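O-methyltransferase family 2 (Planctopirus limnophila, PDB 5I2H) probably transfers a methyl group from S-adenosyl-L-methionine to a hydroxyl oxygen of small-molecule substrates, and in this crystal holds the flavone apigenin. Local coordinates at residues V37-V42 / A117-L122; F43-E48 / Q57-L62; K286-L291 / G295-H300; G337-A342 / H357-E362. All coordinates share one frame; numbering follows the deposited sequence. Where two conformers were deposited one is given.

Contact 1 (V37-V42 / A117-L122); sequences VAHLHV and AGTLAL. With EDO (1,2-ethanediol), chain D.
The imidazole of H39, near the C-terminal end of helix 26-39, reaches the first turn of helix 117-128 and meets two methyl groups there. Its CB points toward that helix, and chi1 of -67° keeps CG beside the backbone N, from where the ring reaches T119 and L120. Beyond CG the two sides of the ring find different neighbours. CD2 lies 4.1 Å from CG2 of T119, while CE1 comes to 3.7 Å from CD2 of L120. NE2 is near both methyls, 3.9 Å from L120 CD2 and 4.1 Å from T119 CG2, and its polar need is met by a hydrogen bond with the backbone oxygen of A114, just ahead of the second helix. Both methyls approach the ring obliquely. L120 sends its side chain across that of H39 at about a right angle. On T119 the branches divide the work: the methyl meets the imidazole, and OG1 is hydrogen-bonded with A113 O and S116 OG. A leucine in place of H39 would probably leave A114 O without its imidazole mate and the loop before helix 117-128 less firmly tied. At A117, N donates to O1 of a 1,2-ethanediol molecule at 2.8 Å, and the A117 side chain packs on A117 of the second subunit. Helix 26-39 belongs to the O-methyltransferase dimerisation domain, of the helix-turn-helix clan, and helix 117-128 packs against it near the second subunit.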
loop_
_atom_site.group_PDB
_atom_site.type_symbol
_atom_site.label_atom_id
_atom_site.label_comp_id
_atom_site.label_asym_id
_atom_site.label_seq_id
_atom_site.Cartn_x
_atom_site.Cartn_y
_atom_site.Cartn_z
ATOM N N VAL A 37 3.966 -2.512 -15.470
ATOM C CA VAL A 37 3.516 -3.659 -16.263
ATOM C C VAL A 37 2.784 -3.200 -17.513
ATOM O O VAL A 37 3.092 -3.639 -18.639
ATOM C CB VAL A 37 2.609 -4.573 -15.410
ATOM C CG1 VAL A 37 1.899 -5.643 -16.290
ATOM C CG2 VAL A 37 3.383 -5.206 -14.288
ATOM N N ALA A 38 1.772 -2.336 -17.339
ATOM C CA ALA A 38 0.798 -2.131 -18.408
ATOM C C ALA A 38 1.107 -0.952 -19.317
ATOM O O ALA A 38 0.619 -0.929 -20.454
ATOM C CB ALA A 38 -0.604 -1.953 -17.825
ATOM N N HIS A 39 1.878 0.029 -18.861
ATOM C CA HIS A 39 2.169 1.203 -19.685
ATOM C C HIS A 39 3.604 1.274 -20.171
ATOM O O HIS A 39 3.842 1.658 -21.327
ATOM C CB HIS A 39 1.860 2.489 -18.908
ATOM C CG HIS A 39 0.406 2.683 -18.627
ATOM N ND1 HIS A 39 -0.422 3.375 -19.478
ATOM C CD2 HIS A 39 -0.377 2.243 -17.612
ATOM C CE1 HIS A 39 -1.651 3.383 -18.984
ATOM N NE2 HIS A 39 -1.651 2.692 -17.858
ATOM N N LEU A 40 4.571 0.968 -19.313
ATOM C CA LEU A 40 5.969 1.232 -19.626
ATOM C C LEU A 40 6.722 -0.005 -20.082
ATOM O O LEU A 40 7.844 0.119 -20.553
ATOM C CB LEU A 40 6.678 1.858 -18.402
ATOM C CG LEU A 40 6.046 3.204 -17.977
ATOM C CD1 LEU A 40 6.585 3.699 -16.648
ATOM C CD2 LEU A 40 6.192 4.294 -19.061
ATOM N N HIS A 41 6.143 -1.193 -19.952
ATOM C CA HIS A 41 6.765 -2.429 -20.435
ATOM C C HIS A 41 8.114 -2.712 -19.763
ATOM O O HIS A 41 8.975 -3.367 -20.365
ATOM C CB HIS A 41 6.979 -2.444 -21.962
ATOM C CG HIS A 41 5.960 -1.694 -22.772
ATOM N ND1 HIS A 41 4.741 -2.232 -23.129
ATOM C CD2 HIS A 41 6.018 -0.473 -23.367
ATOM C CE1 HIS A 41 4.079 -1.366 -23.879
ATOM N NE2 HIS A 41 4.830 -0.288 -24.036
ATOM N N VAL A 42 8.300 -2.254 -18.510
ATOM C CA VAL A 42 9.604 -2.351 -17.839
ATOM C C VAL A 42 10.118 -3.787 -17.814
ATOM O O VAL A 42 11.299 -4.049 -18.076
ATOM C CB VAL A 42 9.508 -1.782 -16.414
ATOM C CG1 VAL A 42 10.819 -1.961 -15.681
ATOM C CG2 VAL A 42 9.155 -0.333 -16.488
ATOM N N ALA A 117 -7.402 6.205 -12.124
ATOM C CA ALA A 117 -6.952 7.595 -12.150
ATOM C C ALA A 117 -5.563 7.732 -11.527
ATOM O O ALA A 117 -4.713 8.472 -12.041
ATOM C CB ALA A 117 -7.967 8.488 -11.429
ATOM N N GLY A 118 -5.307 7.005 -10.436
ATOM C CA GLY A 118 -3.994 7.059 -9.814
ATOM C C GLY A 118 -2.883 6.542 -10.717
ATOM O O GLY A 118 -1.814 7.153 -10.813
ATOM N N THR A 119 -3.109 5.407 -11.378
ATOM C CA THR A 119 -2.083 4.885 -12.267
ATOM C C THR A 119 -1.836 5.843 -13.424
ATOM O O THR A 119 -0.686 6.155 -13.745
ATOM C CB THR A 119 -2.489 3.511 -12.798
ATOM O OG1 THR A 119 -2.610 2.629 -11.681
ATOM C CG2 THR A 119 -1.416 2.986 -13.745
ATOM N N LEU A 120 -2.915 6.305 -14.078
ATOM C CA LEU A 120 -2.752 7.235 -15.193
ATOM C C LEU A 120 -2.017 8.505 -14.773
ATOM O O LEU A 120 -1.189 9.021 -15.535
ATOM C CB LEU A 120 -4.119 7.591 -15.785
ATOM C CG LEU A 120 -4.828 6.391 -16.412
ATOM C CD1 LEU A 120 -6.222 6.800 -16.872
ATOM C CD2 LEU A 120 -3.963 5.879 -17.593
ATOM N N ALA A 121 -2.319 9.033 -13.574
ATOM C CA ALA A 121 -1.627 10.226 -13.092
ATOM C C ALA A 121 -0.140 9.959 -12.937
ATOM O O ALA A 121 0.699 10.796 -13.304
ATOM C CB ALA A 121 -2.227 10.688 -11.762
ATOM N N LEU A 122 0.213 8.798 -12.375
ATOM C CA LEU A 122 1.626 8.521 -12.174
ATOM C C LEU A 122 2.325 8.335 -13.507
ATOM O O LEU A 122 3.454 8.813 -13.680
ATOM C CB LEU A 122 1.810 7.303 -11.268
ATOM C CG LEU A 122 3.268 6.856 -11.084
ATOM C CD1 LEU A 122 4.063 7.902 -10.340
ATOM C CD2 LEU A 122 3.367 5.497 -10.353
HETATM C C1 EDO D . -10.141 5.848 -9.883
HETATM O O1 EDO D . -9.898 5.428 -11.225
HETATM C C2 EDO D . -10.219 4.685 -8.914
HETATM O O2 EDO D . -8.871 4.285 -8.609
#

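Contact 2 (F43-E48 / Q57-L62); sequences FDILNE and QRRLVL
I45 puts both of its terminal methyls against the last turn of helix 53-60. CG2 touches the CG methylene of R59 at 3.7 Å, and CD1 lies 3.8 Å from CD2 of L60, with the R59 methylene also close by. The aliphatic start of the arginine therefore rests beside the isoleucine, the two side chains running past each other in opposite senses, whereas L60, itself buried, meets I45 obliquely. Farther out, R59 bends back alongside I45: CG is anti to the backbone N (chi1 -173°), and bends at chi2 and chi3 bring the guanidinium toward E48. OE2 of E48 stands near the guanidinium plane at its edge, 4.2 Å from R59 NH1, too far for a salt bridge, with the carboxylate and guanidinium planes 56° apart. A water accepts from R59 NH2 at 3.0 Å and donates a weak bond to OE1 of E48. The opposite charges probably attract each other only loosely; R59 was modelled in two conformers. Behind this shell, L46 and F43 hold helix 42-48 against L90 of strand 88-90, and D44 OD1 accepts from T100 N. V61, the first residue past helix 53-60, has positive phi and closes it in a Schellman motif, with V61 N bonded to R58 O and L62 N to Q57 O. Successive short helices packed by aliphatic side chains fit the winged-helix-like dimerisation domain of this family.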
loop_
_atom_site.group_PDB
_atom_site.type_symbol
_atom_site.label_atom_id
_atom_site.label_comp_id
_atom_site.label_asym_id
_atom_site.label_seq_id
_atom_site.Cartn_x
_atom_site.Cartn_y
_atom_site.Cartn_z
ATOM N N PHE A 43 9.257 -4.732 -17.429
ATOM C CA PHE A 43 9.717 -6.101 -17.183
ATOM C C PHE A 43 9.979 -6.832 -18.486
ATOM O O PHE A 43 10.977 -7.551 -18.606
ATOM C CB PHE A 43 8.692 -6.829 -16.324
ATOM C CG PHE A 43 8.388 -6.083 -15.053
ATOM C CD1 PHE A 43 9.351 -5.993 -14.054
ATOM C CD2 PHE A 43 7.194 -5.392 -14.910
ATOM C CE1 PHE A 43 9.103 -5.259 -12.883
ATOM C CE2 PHE A 43 6.945 -4.643 -13.756
ATOM C CZ PHE A 43 7.900 -4.592 -12.738
ATOM N N ASP A 44 9.134 -6.607 -19.485
ATOM C CA ASP A 44 9.394 -7.229 -20.771
ATOM C C ASP A 44 10.682 -6.687 -21.382
ATOM O O ASP A 44 11.426 -7.437 -22.038
ATOM C CB ASP A 44 8.194 -7.015 -21.692
ATOM C CG ASP A 44 6.937 -7.746 -21.212
ATOM O OD1 ASP A 44 7.043 -8.886 -20.728
ATOM O OD2 ASP A 44 5.836 -7.164 -21.297
ATOM N N ILE A 45 10.980 -5.402 -21.160
ATOM C CA ILE A 45 12.214 -4.838 -21.698
ATOM C C ILE A 45 13.429 -5.434 -20.993
ATOM O O ILE A 45 14.363 -5.931 -21.635
ATOM C CB ILE A 45 12.187 -3.307 -21.595
ATOM C CG1 ILE A 45 11.172 -2.753 -22.595
ATOM C CG2 ILE A 45 13.589 -2.734 -21.806
ATOM C CD1 ILE A 45 10.896 -1.274 -22.437
ATOM N N LEU A 46 13.428 -5.426 -19.660
ATOM C CA LEU A 46 14.622 -5.870 -18.957
ATOM C C LEU A 46 14.803 -7.382 -19.026
ATOM O O LEU A 46 15.934 -7.873 -18.876
ATOM C CB LEU A 46 14.576 -5.375 -17.511
ATOM C CG LEU A 46 14.973 -3.899 -17.346
ATOM C CD1 LEU A 46 14.605 -3.441 -15.953
ATOM C CD2 LEU A 46 16.463 -3.687 -17.555
ATOM N N ASN A 47 13.725 -8.123 -19.294
ATOM C CA ASN A 47 13.847 -9.564 -19.484
ATOM C C ASN A 47 14.790 -9.914 -20.623
ATOM O O ASN A 47 15.438 -10.968 -20.594
ATOM C CB ASN A 47 12.492 -10.176 -19.769
ATOM C CG ASN A 47 12.582 -11.658 -19.964
ATOM O OD1 ASN A 47 12.213 -12.182 -21.027
ATOM N ND2 ASN A 47 13.146 -12.353 -18.970
ATOM N N GLU A 48 14.854 -9.064 -21.646
ATOM C CA GLU A 48 15.761 -9.306 -22.756
ATOM C C GLU A 48 17.203 -9.349 -22.305
ATOM O O GLU A 48 17.990 -10.164 -22.799
ATOM C CB GLU A 48 15.622 -8.211 -23.799
ATOM C CG GLU A 48 14.253 -8.021 -24.324
ATOM C CD GLU A 48 14.289 -7.227 -25.623
ATOM O OE1 GLU A 48 15.296 -7.369 -26.356
ATOM O OE2 GLU A 48 13.334 -6.461 -25.886
ATOM N N GLN A 57 16.885 4.551 -19.104
ATOM C CA GLN A 57 16.321 5.878 -19.359
ATOM C C GLN A 57 15.968 6.032 -20.820
ATOM O O GLN A 57 14.854 6.432 -21.174
ATOM C CB GLN A 57 17.310 6.982 -19.006
ATOM C CG GLN A 57 17.593 7.227 -17.586
ATOM C CD GLN A 57 18.577 8.378 -17.419
ATOM O OE1 GLN A 57 18.452 9.420 -18.074
ATOM N NE2 GLN A 57 19.573 8.182 -16.560
ATOM N N ARG A 58 16.940 5.741 -21.688
ATOM C CA ARG A 58 16.727 5.889 -23.120
ATOM C C ARG A 58 15.621 4.962 -23.615
ATOM O O ARG A 58 14.728 5.391 -24.354
ATOM C CB ARG A 58 18.041 5.651 -23.875
ATOM N N ARG A 59 15.642 3.693 -23.197
ATOM C CA ARG A 59 14.667 2.736 -23.721
ATOM C C ARG A 59 13.255 3.017 -23.206
ATOM O O ARG A 59 12.269 2.710 -23.887
ATOM C CB ARG A 59 15.095 1.312 -23.364
ATOM C CG ARG A 59 14.258 0.223 -24.005
ATOM C CD ARG A 59 14.638 -0.015 -25.474
ATOM N NE ARG A 59 15.973 -0.600 -25.592
ATOM C CZ ARG A 59 16.234 -1.907 -25.546
ATOM N NH1 ARG A 59 15.242 -2.783 -25.404
ATOM N NH2 ARG A 59 17.489 -2.339 -25.641
ATOM N N LEU A 60 13.128 3.576 -22.001
ATOM C CA LEU A 60 11.827 3.957 -21.483
ATOM C C LEU A 60 11.430 5.367 -21.887
ATOM O O LEU A 60 10.283 5.756 -21.640
ATOM C CB LEU A 60 11.814 3.855 -19.952
ATOM C CG LEU A 60 12.027 2.465 -19.332
ATOM C CD1 LEU A 60 11.966 2.516 -17.808
ATOM C CD2 LEU A 60 10.982 1.484 -19.874
ATOM N N VAL A 61 12.355 6.130 -22.474
ATOM C CA VAL A 61 12.211 7.546 -22.823
ATOM C C VAL A 61 11.708 8.331 -21.607
ATOM O O VAL A 61 10.646 8.969 -21.632
ATOM C CB VAL A 61 11.362 7.740 -24.112
ATOM C CG1 VAL A 61 11.933 6.893 -25.212
ATOM C CG2 VAL A 61 9.884 7.384 -23.990
ATOM N N LEU A 62 12.513 8.326 -20.545
ATOM C CA LEU A 62 12.189 8.993 -19.292
ATOM C C LEU A 62 13.366 9.849 -18.847
ATOM O O LEU A 62 14.522 9.584 -19.196
ATOM C CB LEU A 62 11.834 7.981 -18.170
ATOM C CG LEU A 62 10.586 7.101 -18.284
ATOM C CD1 LEU A 62 10.507 6.126 -17.088
ATOM C CD2 LEU A 62 9.319 7.949 -18.360
HETATM O O HOH W 1 17.442 -5.172 -24.731
#

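Contact 3 (K286-L291 / G295-H300); sequences KATSGL and GRLLIH
In the Rossmann-like methyltransferase domain, L291 and L297 help close the second half of a beta-alpha-beta unit, in which helix 277-289 leads through a short turn into strand 296-301. L291, just past the helix, lays its isobutyl group on the backbone of the incoming strand. Its CD1 is 3.8 Å from the carbonyl carbon of R296 and 4.0 Å from L297 N, and CD2 approaches R296 O at 3.9 Å. The chi1 of -74° sets CG beside the backbone N of L291, turning both methyls onto the peptide group between R296 and L297. At G295 the chain passes so near that a side chain would have its CB only 3.0 Å from L291 CD2. One turn back along the helix, A287 CB meets CD1 of L297 at 4.0 Å; L297 CG is anti to its backbone N (chi1 179°), and its other methyl, CD2, comes more distantly to T288 OG1. That hydroxyl is hydrogen-bonded to V284 O within the helix. An alanine at L291 would lose both methyls and would probably open a gap over the R296 peptide, leaving the turn less closely held to the strand. The CB of R296 points away from segment 286-291, and NE forms a salt bridge with D265 OD1 at the start of strand 265-269. Strand 296-301 lies between that parallel neighbour and antiparallel strand 357-362, while L297 also packs on L268 and L344.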
loop_
_atom_site.group_PDB
_atom_site.type_symbol
_atom_site.label_atom_id
_atom_site.label_comp_id
_atom_site.label_asym_id
_atom_site.label_seq_id
_atom_site.Cartn_x
_atom_site.Cartn_y
_atom_site.Cartn_z
ATOM N N LYS A 286 23.968 28.301 -1.039
ATOM C CA LYS A 286 23.522 29.617 -0.578
ATOM C C LYS A 286 23.425 29.645 0.946
ATOM O O LYS A 286 23.899 30.593 1.604
ATOM C CB LYS A 286 22.172 29.986 -1.226
ATOM C CG LYS A 286 21.584 31.334 -0.782
ATOM C CD LYS A 286 20.364 31.767 -1.710
ATOM C CE LYS A 286 19.827 33.153 -1.355
ATOM N NZ LYS A 286 19.221 33.148 0.018
ATOM N N ALA A 287 22.811 28.618 1.526
ATOM C CA ALA A 287 22.745 28.546 2.987
ATOM C C ALA A 287 24.142 28.564 3.608
ATOM O O ALA A 287 24.384 29.286 4.583
ATOM C CB ALA A 287 21.975 27.298 3.418
ATOM N N THR A 288 25.068 27.766 3.059
ATOM C CA THR A 288 26.429 27.676 3.603
ATOM C C THR A 288 27.155 29.011 3.518
ATOM O O THR A 288 27.947 29.355 4.413
ATOM C CB THR A 288 27.225 26.627 2.834
ATOM O OG1 THR A 288 26.626 25.353 3.012
ATOM C CG2 THR A 288 28.682 26.542 3.358
ATOM N N SER A 289 26.871 29.797 2.471
ATOM C CA SER A 289 27.683 30.975 2.174
ATOM C C SER A 289 27.656 31.985 3.319
ATOM O O SER A 289 28.651 32.674 3.565
ATOM C CB SER A 289 27.205 31.616 0.870
ATOM O OG SER A 289 25.938 32.221 1.043
ATOM N N GLY A 290 26.558 32.057 4.057
ATOM C CA GLY A 290 26.451 33.021 5.125
ATOM C C GLY A 290 26.774 32.515 6.512
ATOM O O GLY A 290 26.702 33.295 7.468
ATOM N N LEU A 291 27.081 31.229 6.668
ATOM C CA LEU A 291 27.356 30.699 7.999
ATOM C C LEU A 291 28.664 31.260 8.553
ATOM O O LEU A 291 29.657 31.385 7.821
ATOM C CB LEU A 291 27.442 29.178 7.957
ATOM C CG LEU A 291 26.114 28.446 7.801
ATOM C CD1 LEU A 291 26.400 26.946 7.634
ATOM C CD2 LEU A 291 25.235 28.755 9.044
ATOM N N GLY A 295 29.349 27.618 12.353
ATOM C CA GLY A 295 27.951 27.458 12.011
ATOM C C GLY A 295 27.660 26.051 11.511
ATOM O O GLY A 295 28.547 25.314 11.080
ATOM N N ARG A 296 26.397 25.662 11.579
ATOM C CA ARG A 296 25.970 24.338 11.139
ATOM C C ARG A 296 24.881 24.422 10.090
ATOM O O ARG A 296 23.978 25.256 10.181
ATOM C CB ARG A 296 25.469 23.490 12.319
ATOM C CG ARG A 296 26.584 23.321 13.375
ATOM C CD ARG A 296 26.108 22.494 14.566
ATOM N NE ARG A 296 24.988 23.116 15.301
ATOM C CZ ARG A 296 24.425 22.581 16.380
ATOM N NH1 ARG A 296 24.872 21.414 16.835
ATOM N NH2 ARG A 296 23.427 23.209 17.001
ATOM N N LEU A 297 24.953 23.519 9.120
ATOM C CA LEU A 297 23.835 23.236 8.253
ATOM C C LEU A 297 23.180 21.961 8.769
ATOM O O LEU A 297 23.832 20.908 8.873
ATOM C CB LEU A 297 24.277 23.103 6.792
ATOM C CG LEU A 297 23.151 22.785 5.812
ATOM C CD1 LEU A 297 22.227 23.997 5.709
ATOM C CD2 LEU A 297 23.753 22.403 4.460
ATOM N N LEU A 298 21.912 22.068 9.114
ATOM C CA LEU A 298 21.101 20.954 9.615
ATOM C C LEU A 298 20.161 20.534 8.501
ATOM O O LEU A 298 19.231 21.275 8.151
ATOM C CB LEU A 298 20.309 21.371 10.851
ATOM C CG LEU A 298 21.138 22.026 11.969
ATOM C CD1 LEU A 298 20.189 22.590 13.050
ATOM C CD2 LEU A 298 22.257 21.169 12.553
ATOM N N ILE A 299 20.388 19.350 7.938
ATOM C CA ILE A 299 19.473 18.806 6.933
ATOM C C ILE A 299 18.646 17.743 7.632
ATOM O O ILE A 299 19.206 16.806 8.216
ATOM C CB ILE A 299 20.238 18.221 5.727
ATOM C CG1 ILE A 299 20.927 19.349 4.947
ATOM C CG2 ILE A 299 19.300 17.439 4.822
ATOM C CD1 ILE A 299 21.935 18.823 3.919
ATOM N N HIS A 300 17.317 17.888 7.598
ATOM C CA HIS A 300 16.425 16.928 8.242
ATOM C C HIS A 300 15.542 16.333 7.160
ATOM O O HIS A 300 14.754 17.050 6.546
ATOM C CB HIS A 300 15.600 17.599 9.342
ATOM C CG HIS A 300 14.711 16.662 10.102
ATOM N ND1 HIS A 300 13.362 16.900 10.256
ATOM C CD2 HIS A 300 14.967 15.492 10.751
ATOM C CE1 HIS A 300 12.822 15.918 10.967
ATOM N NE2 HIS A 300 13.770 15.056 11.279
#

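Contact 4 (G337-A342 / H357-E362); sequences GWIAGA and HLILSE
I339 and S361 mark the nearest approach of the two backbones, their CA atoms 7.3 Å apart, where the last turns of helix 332-341 lie over strand 357-362. This is a helix layered on the mixed sheet of a Rossmann-like methyltransferase, at the end where the antiparallel strands 357-362 and 345-351 extend the parallel core. The contact is carried by I339, whose CB points toward the strand. Its chi1 of -71° places CG1 beside the backbone N and CG2 anti to it, and with chi2 extended the two terminal methyls reach the strand separately. CG2 lies near S361, 3.8 Å from its CB; in the conformer given, S361 OG is 3.3 Å from both CG2 and CD1 of I339, a placement that is doubtful because a second conformer was deposited. I359 and S361, two residues apart, both turn this way, whereas L360 between them faces the other side of the sheet and packs on L298 and R296. I339 also meets I299 of the adjacent strand 296-301 and L344 of the loop after its helix. Farther round the helix, W338 packs on C280 and A281 of helix 277-289 and stacks edge-to-face with Y330. The firmer touch is made by the far end of I339: its CD1 goes farther along the strand and, with the two isoleucine side chains meeting obliquely, lies 3.8 Å from the CG2 methyl of I359.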
loop_
_atom_site.group_PDB
_atom_site.type_symbol
_atom_site.label_atom_id
_atom_site.label_comp_id
_atom_site.label_asym_id
_atom_site.label_seq_id
_atom_site.Cartn_x
_atom_site.Cartn_y
_atom_site.Cartn_z
ATOM N N GLY A 337 27.373 14.521 -0.930
ATOM C CA GLY A 337 27.928 15.136 -2.127
ATOM C C GLY A 337 27.703 16.636 -2.161
ATOM O O GLY A 337 28.630 17.406 -2.416
ATOM N N TRP A 338 26.479 17.077 -1.838
ATOM C CA TRP A 338 26.186 18.506 -1.820
ATOM C C TRP A 338 26.906 19.202 -0.678
ATOM O O TRP A 338 27.383 20.332 -0.835
ATOM C CB TRP A 338 24.677 18.742 -1.722
ATOM C CG TRP A 338 23.960 18.238 -2.921
ATOM C CD1 TRP A 338 24.376 18.340 -4.225
ATOM C CD2 TRP A 338 22.737 17.492 -2.944
ATOM N NE1 TRP A 338 23.474 17.744 -5.047
ATOM C CE2 TRP A 338 22.466 17.195 -4.293
ATOM C CE3 TRP A 338 21.829 17.073 -1.958
ATOM C CZ2 TRP A 338 21.337 16.485 -4.686
ATOM C CZ3 TRP A 338 20.728 16.357 -2.349
ATOM C CH2 TRP A 338 20.480 16.070 -3.708
ATOM N N ILE A 339 26.968 18.546 0.483
ATOM C CA ILE A 339 27.683 19.079 1.635
ATOM C C ILE A 339 29.144 19.308 1.284
ATOM O O ILE A 339 29.703 20.392 1.530
ATOM C CB ILE A 339 27.515 18.120 2.831
ATOM C CG1 ILE A 339 26.063 18.191 3.338
ATOM C CG2 ILE A 339 28.477 18.480 3.952
ATOM C CD1 ILE A 339 25.659 17.026 4.180
ATOM N N ALA A 340 29.777 18.289 0.682
ATOM C CA ALA A 340 31.190 18.382 0.312
ATOM C C ALA A 340 31.415 19.406 -0.790
ATOM O O ALA A 340 32.472 20.053 -0.832
ATOM C CB ALA A 340 31.716 17.013 -0.140
ATOM N N GLY A 341 30.449 19.558 -1.699
ATOM C CA GLY A 341 30.591 20.561 -2.733
ATOM C C GLY A 341 30.487 21.976 -2.222
ATOM O O GLY A 341 30.953 22.898 -2.888
ATOM N N ALA A 342 29.882 22.174 -1.061
ATOM C CA ALA A 342 29.801 23.487 -0.443
ATOM C C ALA A 342 30.943 23.712 0.542
ATOM O O ALA A 342 30.978 24.740 1.227
ATOM C CB ALA A 342 28.432 23.656 0.242
ATOM N N HIS A 357 15.912 11.808 9.523
ATOM C CA HIS A 357 17.309 11.774 9.929
ATOM C C HIS A 357 17.822 13.194 9.968
ATOM O O HIS A 357 17.536 13.968 9.061
ATOM C CB HIS A 357 18.169 10.973 8.952
ATOM C CG HIS A 357 17.928 9.512 9.048
ATOM N ND1 HIS A 357 16.919 8.870 8.360
ATOM C CD2 HIS A 357 18.515 8.577 9.831
ATOM C CE1 HIS A 357 16.925 7.587 8.684
ATOM N NE2 HIS A 357 17.879 7.384 9.575
ATOM N N LEU A 358 18.579 13.526 11.007
ATOM C CA LEU A 358 19.233 14.826 11.110
ATOM C C LEU A 358 20.665 14.638 10.626
ATOM O O LEU A 358 21.455 13.914 11.255
ATOM C CB LEU A 358 19.188 15.351 12.546
ATOM C CG LEU A 358 20.092 16.553 12.839
ATOM C CD1 LEU A 358 19.799 17.780 11.930
ATOM C CD2 LEU A 358 19.995 16.921 14.336
ATOM N N ILE A 359 20.986 15.252 9.494
ATOM C CA ILE A 359 22.337 15.240 8.949
ATOM C C ILE A 359 23.000 16.542 9.371
ATOM O O ILE A 359 22.571 17.623 8.957
ATOM C CB ILE A 359 22.311 15.103 7.419
ATOM C CG1 ILE A 359 21.519 13.869 6.996
ATOM C CG2 ILE A 359 23.738 15.117 6.810
ATOM C CD1 ILE A 359 21.250 13.919 5.487
ATOM N N LEU A 360 24.061 16.443 10.163
ATOM C CA LEU A 360 24.755 17.595 10.723
ATOM C C LEU A 360 26.061 17.832 9.978
ATOM O O LEU A 360 26.832 16.887 9.776
ATOM C CB LEU A 360 25.049 17.373 12.207
ATOM C CG LEU A 360 23.888 17.452 13.162
ATOM C CD1 LEU A 360 23.697 16.103 13.760
ATOM C CD2 LEU A 360 24.237 18.471 14.230
ATOM N N SER A 361 26.287 19.083 9.562
ATOM C CA SER A 361 27.531 19.500 8.932
ATOM C C SER A 361 27.942 20.855 9.493
ATOM O O SER A 361 27.112 21.615 10.005
ATOM C CB SER A 361 27.395 19.574 7.412
ATOM O OG SER A 361 26.894 18.359 6.890
ATOM N N GLU A 362 29.238 21.155 9.384
ATOM C CA GLU A 362 29.819 22.307 10.060
ATOM C C GLU A 362 30.587 23.179 9.074
ATOM O O GLU A 362 31.326 22.675 8.225
ATOM C CB GLU A 362 30.743 21.856 11.208
ATOM C CG GLU A 362 31.205 22.992 12.098
ATOM C CD GLU A 362 32.039 22.530 13.291
ATOM O OE1 GLU A 362 31.651 21.553 13.969
ATOM O OE2 GLU A 362 33.085 23.146 13.552
#

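Contacts 3 and 4 are buried and share one sheet: strands 296-301 and 357-362 run side by side, with probable hydrogen bonds from I359 N to I299 O and from L297 N to S361 O, and the contact centres lie 8 Å apart. Contacts 1 and 2 belong to the helical part of the chain and are only partly buried; they touch where L40 O meets L60 CD2, contact 2 being nested within the loop closed by contact 1. The chemistry follows: aliphatic groups on strand or peptide in the sheet pair, an imidazole or a solvent-linked charge pair beside methyls in the helical pair. Contacts 1 and 3 have centres about 39 Å apart.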